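PDB 4YHE: GH5 from Bacteroidetes bacterium AC2a, which probably hydrolyses beta-1,4-glucosidic bonds in cellulose and related glucans, as a family 5 glycoside hydrolase. Local coordinates for residues 255-260 / 310-315. Sequence-based numbering, arbitrary orientation.
Sequences NEWGHT and RLYYFR
Y312 OH and H259 ND1 lie 3.6 Å apart, side by side rather than bonded to each other, because both hydrogen-bond to the same carboxylate oxygen, OE2 of E270 at the start of helix 270-285. Through this one shared acceptor E270 ties the loop and the helix together; the hydroxyl lies at the edge of the imidazole, near its plane. Beyond this polar end the contact is aromatic, and W257 carries it. Its side chain leaves the loop with CG anti to the backbone N (chi1 -179°), which sends the indole in against the helix, where it meets two consecutive tyrosines. Y313 meets it edge to face: CD1 of Y313 sits over the middle of the indole, 3.6 Å from W257 CD2, and the planes are nearly perpendicular at 87°. The Y313 hydroxyl hydrogen-bonds the backbone O of D244, just past strand 236-242. Y312 meets the CE3 and CZ3 atoms of the same indole obliquely, its CE2 3.5 Å from W257 CZ3, with the two rings inclined at 49°. Trimming W257 to an alanine would probably open a gap beside both tyrosines and leave the Y313 edge without the indole face it packs on. At the backbone angles of G258 a CB would collide with the carbonyl oxygen of W257 and crowd Y312 CE2. What results is a buried aromatic cluster on the periphery of a (beta/alpha)8 TIM barrel, pinning the loop between helices 246-249 and 270-285 to helix 304-323, which links the barrel's last two strands.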
loop_
_atom_site.group_PDB
_atom_site.type_symbol
_atom_site.label_atom_id
_atom_site.label_comp_id
_atom_site.label_asym_id
_atom_site.label_seq_id
_atom_site.Cartn_x
_atom_site.Cartn_y
_atom_site.Cartn_z
ATOM N N ASN A 255 4.575 -12.556 19.951
ATOM C CA ASN A 255 5.382 -11.359 20.026
ATOM C C ASN A 255 6.861 -11.543 19.738
ATOM O O ASN A 255 7.643 -10.638 19.975
ATOM C CB ASN A 255 5.112 -10.665 21.369
ATOM C CG ASN A 255 3.758 -9.995 21.381
ATOM O OD1 ASN A 255 3.550 -9.004 20.698
ATOM N ND2 ASN A 255 2.808 -10.591 22.077
ATOM N N GLU A 256 7.219 -12.691 19.188
ATOM C CA GLU A 256 8.552 -12.920 18.653
ATOM C C GLU A 256 8.447 -13.454 17.217
ATOM O O GLU A 256 7.389 -13.947 16.798
ATOM C CB GLU A 256 9.319 -13.864 19.599
ATOM C CG GLU A 256 9.574 -13.258 20.976
ATOM C CD GLU A 256 10.383 -14.124 21.947
ATOM O OE1 GLU A 256 10.453 -15.356 21.774
ATOM O OE2 GLU A 256 10.941 -13.547 22.912
ATOM N N TRP A 257 9.538 -13.357 16.460
ATOM C CA TRP A 257 9.553 -13.775 15.062
ATOM C C TRP A 257 10.934 -14.219 14.665
ATOM O O TRP A 257 11.928 -13.634 15.111
ATOM C CB TRP A 257 9.102 -12.621 14.145
ATOM C CG TRP A 257 9.049 -12.950 12.680
ATOM C CD1 TRP A 257 8.004 -13.537 12.001
ATOM C CD2 TRP A 257 10.062 -12.706 11.701
ATOM N NE1 TRP A 257 8.313 -13.675 10.681
ATOM C CE2 TRP A 257 9.558 -13.145 10.461
ATOM C CE3 TRP A 257 11.333 -12.117 11.743
ATOM C CZ2 TRP A 257 10.283 -13.039 9.282
ATOM C CZ3 TRP A 257 12.047 -12.036 10.585
ATOM C CH2 TRP A 257 11.537 -12.501 9.367
ATOM N N GLY A 258 10.978 -15.272 13.861
ATOM C CA GLY A 258 12.207 -15.781 13.305
ATOM C C GLY A 258 12.851 -16.883 14.126
ATOM O O GLY A 258 12.339 -17.315 15.163
ATOM N N HIS A 259 14.040 -17.256 13.671
ATOM C CA HIS A 259 14.714 -18.443 14.134
ATOM C C HIS A 259 15.195 -18.356 15.583
ATOM O O HIS A 259 15.372 -19.388 16.204
ATOM C CB HIS A 259 15.857 -18.781 13.187
ATOM C CG HIS A 259 17.050 -17.887 13.336
ATOM N ND1 HIS A 259 17.104 -16.619 12.800
ATOM C CD2 HIS A 259 18.250 -18.099 13.931
ATOM C CE1 HIS A 259 18.291 -16.088 13.049
ATOM N NE2 HIS A 259 18.993 -16.955 13.756
ATOM N N THR A 260 15.388 -17.162 16.131
ATOM C CA THR A 260 15.719 -17.030 17.556
ATOM C C THR A 260 14.514 -16.803 18.460
ATOM O O THR A 260 14.630 -16.785 19.683
ATOM C CB THR A 260 16.732 -15.887 17.815
ATOM O OG1 THR A 260 16.180 -14.624 17.400
ATOM C CG2 THR A 260 18.026 -16.143 17.053
ATOM N N ARG A 310 10.612 -6.950 16.544
ATOM C CA ARG A 310 10.009 -6.094 15.531
ATOM C C ARG A 310 11.072 -5.373 14.655
ATOM O O ARG A 310 10.956 -5.312 13.431
ATOM C CB ARG A 310 9.060 -5.101 16.214
ATOM C CG ARG A 310 8.313 -4.188 15.236
ATOM C CD ARG A 310 7.884 -2.910 15.916
ATOM N NE ARG A 310 6.944 -2.123 15.152
ATOM C CZ ARG A 310 6.600 -0.856 15.402
ATOM N NH1 ARG A 310 7.158 -0.165 16.369
ATOM N NH2 ARG A 310 5.719 -0.262 14.636
ATOM N N LEU A 311 12.120 -4.862 15.280
ATOM C CA LEU A 311 13.191 -4.199 14.548
ATOM C C LEU A 311 13.943 -5.190 13.673
ATOM O O LEU A 311 14.242 -4.872 12.534
ATOM C CB LEU A 311 14.156 -3.463 15.492
ATOM C CG LEU A 311 13.573 -2.402 16.406
ATOM C CD1 LEU A 311 14.672 -1.638 17.159
ATOM C CD2 LEU A 311 12.763 -1.398 15.607
ATOM N N TYR A 312 14.208 -6.384 14.211
ATOM C CA TYR A 312 14.790 -7.500 13.456
ATOM C C TYR A 312 13.934 -7.843 12.255
ATOM O O TYR A 312 14.419 -7.969 11.164
ATOM C CB TYR A 312 14.984 -8.746 14.345
ATOM C CG TYR A 312 15.388 -9.968 13.578
ATOM C CD1 TYR A 312 16.672 -10.067 13.018
ATOM C CD2 TYR A 312 14.510 -11.037 13.396
ATOM C CE1 TYR A 312 17.048 -11.168 12.290
ATOM C CE2 TYR A 312 14.898 -12.163 12.691
ATOM C CZ TYR A 312 16.173 -12.220 12.135
ATOM O OH TYR A 312 16.594 -13.296 11.425
ATOM N N TYR A 313 12.631 -7.976 12.464
ATOM C CA TYR A 313 11.725 -8.199 11.342
ATOM C C TYR A 313 11.870 -7.155 10.237
ATOM O O TYR A 313 12.015 -7.513 9.078
ATOM C CB TYR A 313 10.318 -8.274 11.911
ATOM C CG TYR A 313 9.174 -8.361 10.948
ATOM C CD1 TYR A 313 8.764 -9.590 10.418
ATOM C CD2 TYR A 313 8.426 -7.246 10.642
ATOM C CE1 TYR A 313 7.643 -9.684 9.601
ATOM C CE2 TYR A 313 7.309 -7.331 9.823
ATOM C CZ TYR A 313 6.925 -8.544 9.299
ATOM O OH TYR A 313 5.817 -8.618 8.503
ATOM N N PHE A 314 11.904 -5.863 10.589
ATOM C CA PHE A 314 12.054 -4.827 9.628
ATOM C C PHE A 314 13.421 -4.929 8.917
ATOM O O PHE A 314 13.496 -4.851 7.717
ATOM C CB PHE A 314 11.900 -3.439 10.284
ATOM C CG PHE A 314 10.479 -3.106 10.779
ATOM C CD1 PHE A 314 9.355 -3.625 10.183
ATOM C CD2 PHE A 314 10.310 -2.247 11.835
ATOM C CE1 PHE A 314 8.083 -3.299 10.644
ATOM C CE2 PHE A 314 9.059 -1.887 12.284
ATOM C CZ PHE A 314 7.938 -2.417 11.686
ATOM N N ARG A 315 14.501 -5.088 9.667
ATOM C CA ARG A 315 15.788 -5.174 9.010
ATOM C C ARG A 315 15.816 -6.304 8.010
ATOM O O ARG A 315 16.206 -6.127 6.866
ATOM C CB ARG A 315 16.903 -5.374 10.015
ATOM C CG ARG A 315 17.165 -4.192 10.899
ATOM C CD ARG A 315 18.561 -4.325 11.536
ATOM N NE ARG A 315 18.679 -5.520 12.397
ATOM C CZ ARG A 315 18.177 -5.629 13.624
ATOM N NH1 ARG A 315 17.513 -4.617 14.177
ATOM N NH2 ARG A 315 18.349 -6.756 14.308
#